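Local structure of decaprenyl diphosphate synthase (3MZV) at residues M33-H47 with L111-L124. The protein probably condenses isopentenyl diphosphate units onto farnesyl diphosphate, with magnesium as cofactor, to make the long all-trans prenyl diphosphate precursor of quinone side chains. Residues are numbered along the deposited sequence; the frame is centred on the assembly and turned at random.
Sequences MSSEHAPRIPEVTAH and LWDNKSSVLVGDYL
Tyr123 points its ring from helix 114-124 into the turn that leads to helix 40-47. With CG anti to the backbone N (chi1 -168°), the side chain runs out past Ile41, crossing it at about a right angle. Beyond CB, Ile41 CD1 sits over one face of the Tyr123 ring, 3.9 Å from its centroid in a CH-pi contact, while Ile41 CG2 packs against Tyr123 CD2. At CE2 the ring edge meets Ser34 O, and at the tip Tyr123 OH donates to that same carbonyl oxygen at 2.7 Å, tilted 16° from the carbonyl plane. Arg127 also hydrogen-bonds to OH. A phenylalanine here would probably leave Ser34 O without this donor and Arg127 without the hydroxyl it bonds to, so the turn would be less firmly tied. Next along, Val44 puts CG1 on Val120 CG1 at 3.7 Å and centres CG2 over the Trp112 six-membered ring, close to its normal. Trp112 turns an edge toward the His47 face, and its CD1 meets Arg40 CD at 3.3 Å. The two helices cross almost perpendicularly at -91°, in the all-helical prenyl synthase fold; around them, Val120 touches Leu91 of helix 74-96, and Val44 touches Ala108 of helix 108-111.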
# COMPACT_ATOMS: atom_id res chain seq x y z
N MET B 33 -7.87 11.81 -5.18
CA MET B 33 -7.63 11.62 -3.74
C MET B 33 -8.94 11.79 -2.96
O MET B 33 -8.97 11.64 -1.75
CB MET B 33 -6.60 12.61 -3.19
CG MET B 33 -7.17 14.04 -3.02
SD MET B 33 -5.99 15.42 -2.83
CE MET B 33 -4.43 14.92 -2.28
N SER B 34 -10.01 12.10 -3.67
CA SER B 34 -11.29 12.39 -3.05
C SER B 34 -11.96 11.08 -2.57
O SER B 34 -11.71 9.97 -3.10
CB SER B 34 -12.17 13.16 -4.02
OG SER B 34 -12.76 12.31 -4.98
N SER B 35 -12.80 11.21 -1.54
CA SER B 35 -13.50 10.07 -1.00
C SER B 35 -14.89 10.52 -0.65
O SER B 35 -15.03 11.50 0.06
CB SER B 35 -12.76 9.50 0.22
OG SER B 35 -13.64 8.69 1.02
N GLU B 36 -15.89 9.81 -1.15
CA GLU B 36 -17.28 10.17 -0.94
C GLU B 36 -17.75 9.73 0.46
O GLU B 36 -18.71 10.29 0.99
CB GLU B 36 -18.18 9.59 -2.07
CG GLU B 36 -19.14 8.44 -1.67
CD GLU B 36 -19.96 7.90 -2.84
OE1 GLU B 36 -21.21 7.84 -2.73
OE2 GLU B 36 -19.36 7.54 -3.88
N HIS B 37 -17.06 8.76 1.06
CA HIS B 37 -17.51 8.12 2.31
C HIS B 37 -16.62 8.39 3.52
O HIS B 37 -17.03 8.14 4.65
CB HIS B 37 -17.67 6.60 2.10
CG HIS B 37 -18.71 6.25 1.08
ND1 HIS B 37 -19.99 6.76 1.11
CD2 HIS B 37 -18.65 5.44 -0.01
CE1 HIS B 37 -20.68 6.28 0.09
NE2 HIS B 37 -19.90 5.48 -0.61
N ALA B 38 -15.41 8.90 3.28
CA ALA B 38 -14.39 9.03 4.31
C ALA B 38 -13.60 10.34 4.14
O ALA B 38 -12.48 10.32 3.65
CB ALA B 38 -13.44 7.82 4.28
N PRO B 39 -14.17 11.49 4.59
CA PRO B 39 -13.56 12.82 4.38
C PRO B 39 -12.14 12.97 4.91
O PRO B 39 -11.36 13.75 4.35
CB PRO B 39 -14.51 13.77 5.14
CG PRO B 39 -15.16 12.90 6.18
CD PRO B 39 -15.34 11.57 5.50
N ARG B 40 -11.81 12.25 5.98
CA ARG B 40 -10.44 12.21 6.49
C ARG B 40 -9.40 11.98 5.39
O ARG B 40 -8.29 12.51 5.44
CB ARG B 40 -10.31 11.12 7.55
CG ARG B 40 -8.94 11.03 8.21
CD ARG B 40 -9.04 11.13 9.71
NE ARG B 40 -9.68 9.97 10.32
CZ ARG B 40 -10.02 9.88 11.60
NH1 ARG B 40 -9.79 10.88 12.44
NH2 ARG B 40 -10.60 8.77 12.05
N ILE B 41 -9.76 11.19 4.37
CA ILE B 41 -8.76 10.80 3.36
C ILE B 41 -8.12 12.01 2.63
O ILE B 41 -6.90 12.19 2.70
CB ILE B 41 -9.33 9.76 2.36
CG1 ILE B 41 -9.43 8.39 3.05
CG2 ILE B 41 -8.44 9.66 1.13
CD1 ILE B 41 -10.39 7.43 2.41
N PRO B 42 -8.93 12.82 1.93
CA PRO B 42 -8.37 14.03 1.30
C PRO B 42 -7.85 15.06 2.33
O PRO B 42 -6.85 15.74 2.07
CB PRO B 42 -9.57 14.58 0.50
CG PRO B 42 -10.76 14.09 1.24
CD PRO B 42 -10.36 12.68 1.64
N GLU B 43 -8.51 15.17 3.49
CA GLU B 43 -7.95 16.01 4.58
C GLU B 43 -6.52 15.61 4.86
O GLU B 43 -5.63 16.46 4.85
CB GLU B 43 -8.76 15.91 5.88
CG GLU B 43 -9.88 16.93 5.99
CD GLU B 43 -11.03 16.44 6.87
OE1 GLU B 43 -10.75 15.99 8.01
OE2 GLU B 43 -12.20 16.48 6.39
N VAL B 44 -6.29 14.32 5.10
CA VAL B 44 -4.91 13.82 5.33
C VAL B 44 -3.98 14.02 4.12
O VAL B 44 -2.82 14.42 4.27
CB VAL B 44 -4.91 12.32 5.73
CG1 VAL B 44 -3.47 11.78 5.81
CG2 VAL B 44 -5.67 12.11 7.07
N THR B 45 -4.49 13.74 2.92
CA THR B 45 -3.70 13.90 1.69
C THR B 45 -3.35 15.37 1.42
O THR B 45 -2.19 15.69 1.08
CB THR B 45 -4.44 13.35 0.43
OG1 THR B 45 -5.03 12.07 0.72
CG2 THR B 45 -3.45 13.24 -0.74
N ALA B 46 -4.36 16.24 1.54
CA ALA B 46 -4.17 17.68 1.48
C ALA B 46 -2.98 18.05 2.34
O ALA B 46 -2.04 18.67 1.87
CB ALA B 46 -5.44 18.43 1.98
N HIS B 47 -3.03 17.60 3.59
CA HIS B 47 -2.06 17.99 4.63
C HIS B 47 -0.60 17.60 4.31
O HIS B 47 0.33 18.24 4.80
CB HIS B 47 -2.51 17.43 6.01
CG HIS B 47 -1.56 17.72 7.13
ND1 HIS B 47 -1.64 18.86 7.91
CD2 HIS B 47 -0.50 17.02 7.61
CE1 HIS B 47 -0.67 18.84 8.81
NE2 HIS B 47 0.03 17.74 8.65
N LEU B 111 -0.80 13.88 14.10
CA LEU B 111 -2.04 14.66 14.03
C LEU B 111 -3.30 13.77 14.14
O LEU B 111 -4.30 14.16 14.77
CB LEU B 111 -2.07 15.47 12.72
CG LEU B 111 -2.25 16.99 12.74
CD1 LEU B 111 -1.54 17.67 13.92
CD2 LEU B 111 -1.71 17.54 11.44
N TRP B 112 -3.26 12.58 13.53
CA TRP B 112 -4.39 11.64 13.58
C TRP B 112 -3.98 10.37 14.36
O TRP B 112 -3.99 10.37 15.59
CB TRP B 112 -4.89 11.31 12.17
CG TRP B 112 -5.59 12.44 11.48
CD1 TRP B 112 -6.91 12.77 11.60
CD2 TRP B 112 -5.02 13.39 10.57
NE1 TRP B 112 -7.20 13.86 10.81
CE2 TRP B 112 -6.05 14.26 10.18
CE3 TRP B 112 -3.73 13.58 10.06
CZ2 TRP B 112 -5.84 15.33 9.28
CZ3 TRP B 112 -3.51 14.63 9.16
CH2 TRP B 112 -4.57 15.49 8.79
N ASP B 113 -3.65 9.30 13.63
CA ASP B 113 -3.07 8.08 14.20
C ASP B 113 -2.36 7.26 13.10
O ASP B 113 -2.45 7.58 11.89
CB ASP B 113 -4.13 7.24 14.95
CG ASP B 113 -5.40 6.97 14.13
OD1 ASP B 113 -5.34 6.86 12.89
OD2 ASP B 113 -6.47 6.82 14.75
N ASN B 114 -1.63 6.23 13.53
CA ASN B 114 -0.87 5.38 12.61
C ASN B 114 -1.78 4.71 11.62
O ASN B 114 -1.48 4.66 10.43
CB ASN B 114 -0.12 4.28 13.36
CG ASN B 114 1.19 4.76 13.94
OD1 ASN B 114 1.73 5.79 13.55
ND2 ASN B 114 1.74 3.96 14.85
N LYS B 115 -2.90 4.20 12.12
CA LYS B 115 -3.87 3.52 11.28
C LYS B 115 -4.33 4.46 10.17
O LYS B 115 -4.53 3.99 9.04
CB LYS B 115 -5.06 3.01 12.09
N SER B 116 -4.46 5.76 10.46
CA SER B 116 -4.92 6.73 9.45
C SER B 116 -3.90 6.95 8.36
O SER B 116 -4.24 6.89 7.19
CB SER B 116 -5.32 8.08 10.06
OG SER B 116 -6.55 7.97 10.76
N SER B 117 -2.67 7.22 8.73
CA SER B 117 -1.64 7.36 7.76
C SER B 117 -1.42 6.07 6.92
O SER B 117 -1.11 6.16 5.72
CB SER B 117 -0.36 7.79 8.42
OG SER B 117 -0.59 9.00 9.14
N VAL B 118 -1.57 4.90 7.53
CA VAL B 118 -1.47 3.65 6.79
C VAL B 118 -2.58 3.57 5.79
O VAL B 118 -2.36 3.29 4.63
CB VAL B 118 -1.47 2.40 7.69
CG1 VAL B 118 -1.44 1.14 6.82
CG2 VAL B 118 -0.25 2.42 8.62
N LEU B 119 -3.80 3.81 6.23
CA LEU B 119 -4.96 3.60 5.41
C LEU B 119 -5.09 4.67 4.34
O LEU B 119 -5.54 4.40 3.21
CB LEU B 119 -6.19 3.53 6.28
CG LEU B 119 -6.24 2.31 7.21
CD1 LEU B 119 -7.34 2.48 8.19
CD2 LEU B 119 -6.40 1.04 6.40
N VAL B 120 -4.64 5.88 4.64
CA VAL B 120 -4.67 6.93 3.61
C VAL B 120 -3.64 6.64 2.54
O VAL B 120 -3.97 6.71 1.37
CB VAL B 120 -4.47 8.34 4.21
CG1 VAL B 120 -4.21 9.36 3.11
CG2 VAL B 120 -5.74 8.71 4.99
N GLY B 121 -2.45 6.22 2.92
CA GLY B 121 -1.45 5.81 1.95
C GLY B 121 -2.00 4.66 1.09
O GLY B 121 -1.78 4.61 -0.13
N ASP B 122 -2.69 3.71 1.71
CA ASP B 122 -3.25 2.59 0.90
C ASP B 122 -4.30 3.07 -0.14
O ASP B 122 -4.35 2.62 -1.30
CB ASP B 122 -3.89 1.52 1.81
CG ASP B 122 -2.87 0.73 2.64
OD1 ASP B 122 -1.70 0.74 2.31
OD2 ASP B 122 -3.29 0.07 3.62
N TYR B 123 -5.18 3.95 0.32
CA TYR B 123 -6.18 4.57 -0.53
C TYR B 123 -5.56 5.25 -1.75
O TYR B 123 -6.03 5.04 -2.85
CB TYR B 123 -7.02 5.59 0.25
CG TYR B 123 -8.26 6.06 -0.52
CD1 TYR B 123 -9.36 5.23 -0.68
CD2 TYR B 123 -8.29 7.31 -1.14
CE1 TYR B 123 -10.50 5.64 -1.36
CE2 TYR B 123 -9.44 7.73 -1.83
CZ TYR B 123 -10.51 6.90 -1.95
OH TYR B 123 -11.66 7.31 -2.63
N LEU B 124 -4.52 6.04 -1.54
CA LEU B 124 -3.87 6.76 -2.63
C LEU B 124 -3.16 5.80 -3.59
O LEU B 124 -3.19 5.98 -4.80
CB LEU B 124 -2.85 7.75 -2.08
CG LEU B 124 -3.45 8.77 -1.10
CD1 LEU B 124 -2.41 9.74 -0.65
CD2 LEU B 124 -4.65 9.46 -1.74
O HOH W 1 -15.04 7.24 -2.69